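Local coordinates for protein alginate lyase AlgAT5 (Defluviitalea, PDB 5ZQI) that probably cleaves alginate by beta-elimination, as a polysaccharide lyase of family 7 with a beta-sandwich fold, at residues Glu114-Met126 and Tyr236-Lys249. Numbering follows the deposited sequence.
Sequences EGSSYPRCELREM and YFKAGMYTQSNTSK. With SO4 (sulfate ion), chain B.
The guanidinium of Arg120 lies flat over one face of the Tyr242 ring, with CZ 3.8 Å from the ring centroid and the planes 25° apart. Gln244 NE2 sits over the opposite face of that ring. The Tyr242 hydroxyl meets Ser116 OG at the ring edge in a 2.8 Å hydrogen bond. Arg120 bends at chi3 (78°), which swings its guanidinium over the ring and puts Glu122 OE1 in the guanidinium plane. Glu122 OE1 is gripped twice, from opposite faces of the carboxylate: by Arg120 NH1 at 2.9 Å and by Lys238 NZ at 2.7 Å. Gln165 holds the other oxygen, OE2. This antiparallel pairing in the beta-sandwich joins two family 7 signature motifs, RxELR (Arg120-Arg124) and YFKAGxYxQ (Tyr236-Gln244), the latter turning at Gly240. In relatives, the face with Arg120, Lys238 and Tyr242 lines the alginate-binding groove, and probably does so here. Leu123 is on the sheet face opposite Arg120 and Arg124 and packs on Leu264 of the second sheet. Further along, the Arg124 guanidinium stacks nearly parallel on Tyr236 (9°), CZ 3.5 Å from the ring centroid. Its NH2 also donates to Glu125 O. Glu125 OE1 uses its anti lone pair for Phe237 N, while His268 takes OE2. At the loop end, Gln244 CA packs over the centre of the Tyr118 ring, and Tyr118 OH donates to O3 of a sulfate, probably from the crystallisation liquor, 2.6 Å away.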
ATOM      1  N   GLU A 114       8.070  -4.305  13.791  1.00 16.08           N
ATOM      2  CA  GLU A 114       9.253  -3.780  14.456  1.00 18.13           C
ATOM      3  C   GLU A 114       9.743  -2.534  13.734  1.00 20.50           C
ATOM      4  O   GLU A 114       9.952  -2.547  12.517  1.00 25.46           O
ATOM      5  CB  GLU A 114      10.347  -4.845  14.483  1.00 26.60           C
ATOM      6  CG  GLU A 114      11.713  -4.338  14.921  1.00 37.52           C
ATOM      7  CD  GLU A 114      11.727  -3.860  16.352  1.00 42.83           C
ATOM      8  OE1 GLU A 114      10.824  -4.268  17.113  1.00 42.91           O
ATOM      9  OE2 GLU A 114      12.629  -3.073  16.710  1.00 45.54           O
ATOM     10  N   GLY A 115       9.894  -1.448  14.482  1.00 22.61           N
ATOM     11  CA  GLY A 115      10.337  -0.194  13.912  1.00 28.89           C
ATOM     12  C   GLY A 115       9.238   0.726  13.431  1.00 28.29           C
ATOM     13  O   GLY A 115       9.547   1.826  12.943  1.00 29.72           O
ATOM     14  N   SER A 116       7.977   0.318  13.531  1.00 18.59           N
ATOM     15  CA  SER A 116       6.860   1.201  13.242  1.00 16.82           C
ATOM     16  C   SER A 116       5.933   1.300  14.441  1.00 15.40           C
ATOM     17  O   SER A 116       5.820   0.373  15.244  1.00 19.90           O
ATOM     18  CB  SER A 116       6.027   0.734  12.046  1.00 16.15           C
ATOM     19  OG  SER A 116       4.944   1.638  11.793  1.00 16.33           O
ATOM     20  N   SER A 117       5.247   2.436  14.539  1.00 14.87           N
ATOM     21  CA  SER A 117       4.216   2.625  15.545  0.56 14.64           C
ATOM     22  C   SER A 117       2.816   2.550  14.956  1.00 12.94           C
ATOM     23  O   SER A 117       1.840   2.758  15.677  1.00 13.44           O
ATOM     24  CB  SER A 117       4.387   3.978  16.247  0.56 17.96           C
ATOM     25  OG  SER A 117       5.591   4.030  16.988  0.56 21.08           O
ATOM     26  N   TYR A 118       2.689   2.250  13.672  1.00 11.83           N
ATOM     27  CA  TYR A 118       1.397   2.230  13.001  1.00 10.52           C
ATOM     28  C   TYR A 118       1.076   0.838  12.471  1.00  9.44           C
ATOM     29  O   TYR A 118       1.973   0.139  11.966  1.00 10.40           O
ATOM     30  CB  TYR A 118       1.401   3.235  11.842  1.00 10.38           C
ATOM     31  CG  TYR A 118       1.497   4.689  12.249  1.00 12.02           C
ATOM     32  CD1 TYR A 118       0.762   5.196  13.310  1.00 13.54           C
ATOM     33  CD2 TYR A 118       2.308   5.569  11.545  1.00 13.98           C
ATOM     34  CE1 TYR A 118       0.836   6.539  13.648  1.00 14.62           C
ATOM     35  CE2 TYR A 118       2.377   6.893  11.879  1.00 16.27           C
ATOM     36  CZ  TYR A 118       1.648   7.368  12.922  1.00 14.01           C
ATOM     37  OH  TYR A 118       1.717   8.708  13.252  1.00 20.30           O
ATOM     38  N   PRO A 119      -0.190   0.442  12.587  1.00  8.70           N
ATOM     39  CA  PRO A 119      -0.615  -0.885  12.109  1.00  8.72           C
ATOM     40  C   PRO A 119      -0.897  -0.915  10.622  1.00  8.53           C
ATOM     41  O   PRO A 119      -1.213   0.098   9.995  1.00  7.97           O
ATOM     42  CB  PRO A 119      -1.900  -1.117  12.900  1.00  8.01           C
ATOM     43  CG  PRO A 119      -2.481   0.296  13.065  1.00  9.50           C
ATOM     44  CD  PRO A 119      -1.299   1.204  13.203  1.00  8.90           C
ATOM     45  N   ARG A 120      -0.799  -2.118  10.065  1.00  7.72           N
ATOM     46  CA  ARG A 120      -1.006  -2.279   8.639  1.00  7.06           C
ATOM     47  C   ARG A 120      -1.645  -3.620   8.318  1.00  7.15           C
ATOM     48  O   ARG A 120      -1.518  -4.590   9.054  1.00  7.68           O
ATOM     49  CB  ARG A 120       0.314  -2.159   7.854  1.00  7.26           C
ATOM     50  CG  ARG A 120       1.198  -3.370   7.951  1.00  6.97           C
ATOM     51  CD  ARG A 120       2.575  -3.090   7.412  1.00  8.26           C
ATOM     52  NE  ARG A 120       3.405  -2.341   8.340  1.00 10.13           N
ATOM     53  CZ  ARG A 120       4.165  -1.289   8.033  1.00 11.08           C
ATOM     54  NH1 ARG A 120       4.174  -0.781   6.813  1.00 11.26           N
ATOM     55  NH2 ARG A 120       4.915  -0.769   8.978  1.00 12.13           N
ATOM     56  N   CYS A 121      -2.315  -3.646   7.158  1.00  6.74           N
ATOM     57  CA  CYS A 121      -2.666  -4.877   6.443  1.00  6.79           C
ATOM     58  C   CYS A 121      -2.178  -4.634   5.019  1.00  6.25           C
ATOM     59  O   CYS A 121      -2.841  -3.922   4.245  1.00  6.09           O
ATOM     60  CB  CYS A 121      -4.139  -5.173   6.502  1.00  7.70           C
ATOM     61  SG  CYS A 121      -4.434  -6.832   5.843  1.00  9.63           S
ATOM     62  N   GLU A 122      -0.967  -5.129   4.715  1.00  6.19           N
ATOM     63  CA  GLU A 122      -0.212  -4.586   3.594  1.00  6.95           C
ATOM     64  C   GLU A 122       0.640  -5.638   2.917  1.00  7.17           C
ATOM     65  O   GLU A 122       1.298  -6.445   3.589  1.00  7.98           O
ATOM     66  CB  GLU A 122       0.692  -3.439   4.085  1.00  8.89           C
ATOM     67  CG  GLU A 122       1.094  -2.434   2.979  1.00  8.97           C
ATOM     68  CD  GLU A 122       2.061  -1.355   3.458  1.00 12.32           C
ATOM     69  OE1 GLU A 122       2.870  -1.615   4.380  1.00 12.12           O
ATOM     70  OE2 GLU A 122       2.030  -0.215   2.926  1.00 11.48           O
ATOM     71  N   LEU A 123       0.626  -5.594   1.581  1.00  6.91           N
ATOM     72  CA  LEU A 123       1.456  -6.463   0.756  1.00  5.76           C
ATOM     73  C   LEU A 123       2.851  -5.860   0.536  1.00  6.58           C
ATOM     74  O   LEU A 123       3.000  -4.665   0.320  1.00  7.88           O
ATOM     75  CB  LEU A 123       0.782  -6.713  -0.606  1.00  6.47           C
ATOM     76  CG  LEU A 123      -0.589  -7.380  -0.582  1.00  7.82           C
ATOM     77  CD1 LEU A 123      -1.251  -7.249  -1.962  1.00  9.18           C
ATOM     78  CD2 LEU A 123      -0.520  -8.794  -0.163  1.00  9.13           C
ATOM     79  N   ARG A 124       3.869  -6.723   0.569  1.00  6.03           N
ATOM     80  CA  ARG A 124       5.277  -6.392   0.367  1.00  6.95           C
ATOM     81  C   ARG A 124       5.799  -7.187  -0.821  1.00  6.16           C
ATOM     82  O   ARG A 124       5.607  -8.402  -0.891  1.00  6.55           O
ATOM     83  CB  ARG A 124       6.054  -6.710   1.635  1.00  9.30           C
ATOM     84  CG  ARG A 124       7.518  -6.257   1.727  1.00  8.17           C
ATOM     85  CD  ARG A 124       8.483  -7.208   1.023  1.00  8.78           C
ATOM     86  NE  ARG A 124       9.843  -6.958   1.522  1.00  9.04           N
ATOM     87  CZ  ARG A 124      10.916  -6.765   0.773  1.00  7.55           C
ATOM     88  NH1 ARG A 124      12.091  -6.534   1.366  1.00 10.83           N
ATOM     89  NH2 ARG A 124      10.846  -6.855  -0.546  1.00  7.50           N
ATOM     90  N   GLU A 125       6.437  -6.496  -1.763  1.00  5.91           N
ATOM     91  CA  GLU A 125       6.831  -7.108  -3.021  1.00  6.13           C
ATOM     92  C   GLU A 125       7.867  -8.205  -2.836  1.00  6.71           C
ATOM     93  O   GLU A 125       8.906  -7.988  -2.225  1.00  7.44           O
ATOM     94  CB  GLU A 125       7.414  -6.012  -3.940  1.00  5.93           C
ATOM     95  CG  GLU A 125       7.676  -6.507  -5.355  1.00  6.20           C
ATOM     96  CD  GLU A 125       8.533  -5.615  -6.193  1.00  6.54           C
ATOM     97  OE1 GLU A 125       8.848  -4.489  -5.768  1.00  8.04           O
ATOM     98  OE2 GLU A 125       8.861  -6.029  -7.330  1.00 10.10           O
ATOM     99  N   MET A 126       7.625  -9.334  -3.459  1.00  7.11           N
ATOM    100  CA  MET A 126       8.523 -10.473  -3.529  1.00  7.82           C
ATOM    101  C   MET A 126       8.851 -10.805  -4.975  1.00  8.90           C
ATOM    102  O   MET A 126       8.383 -10.137  -5.902  1.00  9.39           O
ATOM    103  CB  MET A 126       7.849 -11.668  -2.844  1.00  8.35           C
ATOM    104  CG  MET A 126       7.431 -11.360  -1.378  1.00  8.15           C
ATOM    105  SD  MET A 126       8.795 -11.075  -0.220  1.00 10.13           S
ATOM    106  CE  MET A 126       9.377 -12.738   0.030  1.00 12.21           C
ATOM    107  N   TYR A 236      11.603  -1.674  -2.960  1.00  7.33           N
ATOM    108  CA  TYR A 236      10.518  -2.608  -3.230  1.00  6.57           C
ATOM    109  C   TYR A 236       9.185  -1.892  -3.054  1.00  6.70           C
ATOM    110  O   TYR A 236       9.069  -0.884  -2.350  1.00  6.52           O
ATOM    111  CB  TYR A 236      10.608  -3.841  -2.320  1.00  7.09           C
ATOM    112  CG  TYR A 236      10.712  -3.554  -0.832  1.00  6.76           C
ATOM    113  CD1 TYR A 236      11.951  -3.303  -0.227  1.00  7.02           C
ATOM    114  CD2 TYR A 236       9.590  -3.561  -0.027  1.00  7.98           C
ATOM    115  CE1 TYR A 236      12.038  -3.037   1.107  1.00  9.60           C
ATOM    116  CE2 TYR A 236       9.680  -3.288   1.326  1.00  8.93           C
ATOM    117  CZ  TYR A 236      10.913  -3.060   1.879  1.00 10.21           C
ATOM    118  OH  TYR A 236      11.015  -2.814   3.232  1.00 14.74           O
ATOM    119  N   PHE A 237       8.176  -2.433  -3.720  1.00  5.53           N
ATOM    120  CA  PHE A 237       6.829  -1.878  -3.662  1.00  5.29           C
ATOM    121  C   PHE A 237       6.047  -2.440  -2.479  1.00  5.29           C
ATOM    122  O   PHE A 237       6.290  -3.575  -2.025  1.00  5.55           O
ATOM    123  CB  PHE A 237       6.049  -2.170  -4.960  1.00  5.19           C
ATOM    124  CG  PHE A 237       6.537  -1.394  -6.172  1.00  5.21           C
ATOM    125  CD1 PHE A 237       6.520  -0.008  -6.190  1.00  5.83           C
ATOM    126  CD2 PHE A 237       6.958  -2.067  -7.304  1.00  5.45           C
ATOM    127  CE1 PHE A 237       6.975   0.699  -7.299  1.00  6.01           C
ATOM    128  CE2 PHE A 237       7.393  -1.363  -8.432  1.00  8.19           C
ATOM    129  CZ  PHE A 237       7.378   0.014  -8.426  1.00  6.89           C
ATOM    130  N   LYS A 238       5.064  -1.645  -2.026  1.00  6.02           N
ATOM    131  CA  LYS A 238       4.064  -2.084  -1.063  1.00  5.57           C
ATOM    132  C   LYS A 238       2.704  -1.566  -1.482  1.00  5.85           C
ATOM    133  O   LYS A 238       2.618  -0.504  -2.076  1.00  6.57           O
ATOM    134  CB  LYS A 238       4.335  -1.581   0.372  1.00  7.39           C
ATOM    135  CG  LYS A 238       5.764  -1.835   0.852  1.00  7.00           C
ATOM    136  CD  LYS A 238       5.827  -1.681   2.368  1.00 11.22           C
ATOM    137  CE  LYS A 238       5.419  -3.053   2.983  1.00 13.22           C
ATOM    138  NZ  LYS A 238       5.225  -3.029   4.448  1.00 21.03           N
ATOM    139  N   ALA A 239       1.640  -2.314  -1.156  1.00  6.28           N
ATOM    140  CA  ALA A 239       0.278  -1.880  -1.451  1.00  5.12           C
ATOM    141  C   ALA A 239      -0.651  -2.502  -0.420  1.00  8.41           C
ATOM    142  O   ALA A 239      -0.430  -3.628   0.039  1.00  9.27           O
ATOM    143  CB  ALA A 239      -0.148  -2.298  -2.862  1.00  8.21           C
ATOM    144  N   GLY A 240      -1.717  -1.785  -0.098  1.00  8.16           N
ATOM    145  CA  GLY A 240      -2.687  -2.237   0.870  1.00  6.51           C
ATOM    146  C   GLY A 240      -3.106  -1.083   1.745  1.00  7.77           C
ATOM    147  O   GLY A 240      -3.322   0.036   1.246  1.00  8.27           O
ATOM    148  N   MET A 241      -3.190  -1.337   3.052  1.00  7.16           N
ATOM    149  CA  MET A 241      -3.607  -0.319   4.017  1.00  6.46           C
ATOM    150  C   MET A 241      -2.603  -0.185   5.146  1.00  7.60           C
ATOM    151  O   MET A 241      -2.355  -1.144   5.881  1.00 10.20           O
ATOM    152  CB  MET A 241      -5.005  -0.670   4.577  1.00  6.85           C
ATOM    153  CG  MET A 241      -5.500   0.216   5.725  1.00  7.34           C
ATOM    154  SD  MET A 241      -5.399   1.998   5.390  1.00  8.36           S
ATOM    155  CE  MET A 241      -6.418   2.119   3.913  1.00  9.14           C
ATOM    156  N   TYR A 242      -2.041   1.012   5.291  1.00  7.08           N
ATOM    157  CA  TYR A 242      -1.074   1.362   6.345  1.00  7.11           C
ATOM    158  C   TYR A 242      -1.677   2.538   7.096  1.00  7.62           C
ATOM    159  O   TYR A 242      -1.643   3.681   6.620  1.00  8.85           O
ATOM    160  CB  TYR A 242       0.280   1.670   5.725  1.00  6.84           C
ATOM    161  CG  TYR A 242       1.432   1.921   6.661  1.00  7.75           C
ATOM    162  CD1 TYR A 242       1.419   1.475   7.981  1.00  7.84           C
ATOM    163  CD2 TYR A 242       2.549   2.596   6.209  1.00  9.64           C
ATOM    164  CE1 TYR A 242       2.506   1.686   8.823  1.00  9.49           C
ATOM    165  CE2 TYR A 242       3.611   2.814   7.035  1.00  9.41           C
ATOM    166  CZ  TYR A 242       3.587   2.354   8.323  1.00  8.27           C
ATOM    167  OH  TYR A 242       4.681   2.592   9.167  1.00 13.85           O
ATOM    168  N   THR A 243      -2.316   2.239   8.226  1.00  7.62           N
ATOM    169  CA  THR A 243      -3.095   3.238   8.960  1.00  8.65           C
ATOM    170  C   THR A 243      -2.188   4.116   9.807  1.00  7.74           C
ATOM    171  O   THR A 243      -1.547   3.624  10.735  1.00  9.45           O
ATOM    172  CB  THR A 243      -4.131   2.541   9.828  1.00  7.37           C
ATOM    173  OG1 THR A 243      -4.973   1.748   8.961  1.00  8.87           O
ATOM    174  CG2 THR A 243      -5.002   3.551  10.560  1.00 11.83           C
ATOM    175  N   GLN A 244      -2.160   5.426   9.535  1.00  8.75           N
ATOM    176  CA  GLN A 244      -1.225   6.317  10.241  1.00  8.11           C
ATOM    177  C   GLN A 244      -1.859   6.890  11.505  1.00  9.82           C
ATOM    178  O   GLN A 244      -1.862   8.093  11.740  1.00 11.57           O
ATOM    179  CB  GLN A 244      -0.731   7.440   9.339  1.00  9.73           C
ATOM    180  CG  GLN A 244      -0.251   6.990   7.988  1.00  9.77           C
ATOM    181  CD  GLN A 244       1.028   6.226   8.059  1.00 10.63           C
ATOM    182  OE1 GLN A 244       2.071   6.809   8.337  1.00 13.52           O
ATOM    183  NE2 GLN A 244       0.969   4.929   7.791  1.00 11.50           N
ATOM    184  N   SER A 245      -2.399   6.017  12.337  1.00  8.59           N
ATOM    185  CA  SER A 245      -2.875   6.422  13.649  1.00  9.65           C
ATOM    186  C   SER A 245      -2.773   5.247  14.601  1.00 12.45           C
ATOM    187  O   SER A 245      -2.529   4.112  14.196  1.00 11.94           O
ATOM    188  CB  SER A 245      -4.300   6.969  13.577  1.00  9.17           C
ATOM    189  OG  SER A 245      -4.572   7.573  14.826  1.00 12.48           O
ATOM    190  N   ASN A 246      -2.927   5.547  15.880  1.00 11.55           N
ATOM    191  CA  ASN A 246      -2.912   4.572  16.966  1.00 10.73           C
ATOM    192  C   ASN A 246      -3.562   5.244  18.172  1.00 11.65           C
ATOM    193  O   ASN A 246      -4.018   6.391  18.097  1.00 11.70           O
ATOM    194  CB  ASN A 246      -1.480   4.087  17.203  1.00 11.57           C
ATOM    195  CG  ASN A 246      -0.530   5.218  17.589  1.00 11.82           C
ATOM    196  OD1 ASN A 246      -0.886   6.078  18.373  1.00 12.76           O
ATOM    197  ND2 ASN A 246       0.665   5.224  17.013  1.00 13.09           N
ATOM    198  N   THR A 247      -3.660   4.516  19.282  1.00 12.46           N
ATOM    199  CA  THR A 247      -4.392   5.069  20.418  1.00 14.25           C
ATOM    200  C   THR A 247      -3.682   6.267  21.055  1.00 14.08           C
ATOM    201  O   THR A 247      -4.354   7.086  21.688  1.00 14.97           O
ATOM    202  CB  THR A 247      -4.666   4.018  21.503  1.00 15.82           C
ATOM    203  OG1 THR A 247      -3.427   3.521  22.030  1.00 23.88           O
ATOM    204  CG2 THR A 247      -5.510   2.883  20.954  1.00 19.43           C
ATOM    205  N   SER A 248      -2.352   6.400  20.888  1.00 14.19           N
ATOM    206  CA  SER A 248      -1.633   7.552  21.429  1.00 15.08           C
ATOM    207  C   SER A 248      -2.030   8.851  20.738  1.00 14.77           C
ATOM    208  O   SER A 248      -1.828   9.934  21.311  1.00 15.75           O
ATOM    209  CB  SER A 248      -0.113   7.372  21.323  1.00 15.52           C
ATOM    210  OG  SER A 248       0.383   7.678  20.026  1.00 15.63           O
ATOM    211  N   LYS A 249      -2.616   8.761  19.549  1.00 13.66           N
ATOM    212  CA  LYS A 249      -3.142   9.912  18.838  1.00 13.58           C
ATOM    213  C   LYS A 249      -4.552  10.286  19.258  1.00 13.93           C
ATOM    214  O   LYS A 249      -5.069  11.299  18.789  1.00 14.47           O
ATOM    215  CB  LYS A 249      -3.125   9.640  17.321  1.00 12.47           C
ATOM    216  CG  LYS A 249      -1.769   9.156  16.834  1.00 12.16           C
ATOM    217  CD  LYS A 249      -0.717  10.228  17.053  1.00 14.36           C
ATOM    218  CE  LYS A 249       0.576   9.912  16.314  1.00 19.05           C
ATOM    219  NZ  LYS A 249       1.604  10.946  16.651  1.00 29.33           N
TER
HETATM  220  S   SO4 B 301       3.104  11.081  11.056  1.00 31.57           S
HETATM  221  O1  SO4 B 301       2.756  12.383  11.625  1.00 42.31           O
HETATM  222  O2  SO4 B 301       4.153  11.236  10.049  1.00 38.68           O
HETATM  223  O3  SO4 B 301       3.558  10.185  12.116  1.00 28.25           O
HETATM  224  O4  SO4 B 301       1.939  10.495  10.395  1.00 24.16           O
HETATM  225  O   HOH W   1       4.014  -5.874   4.339  1.00 20.12           O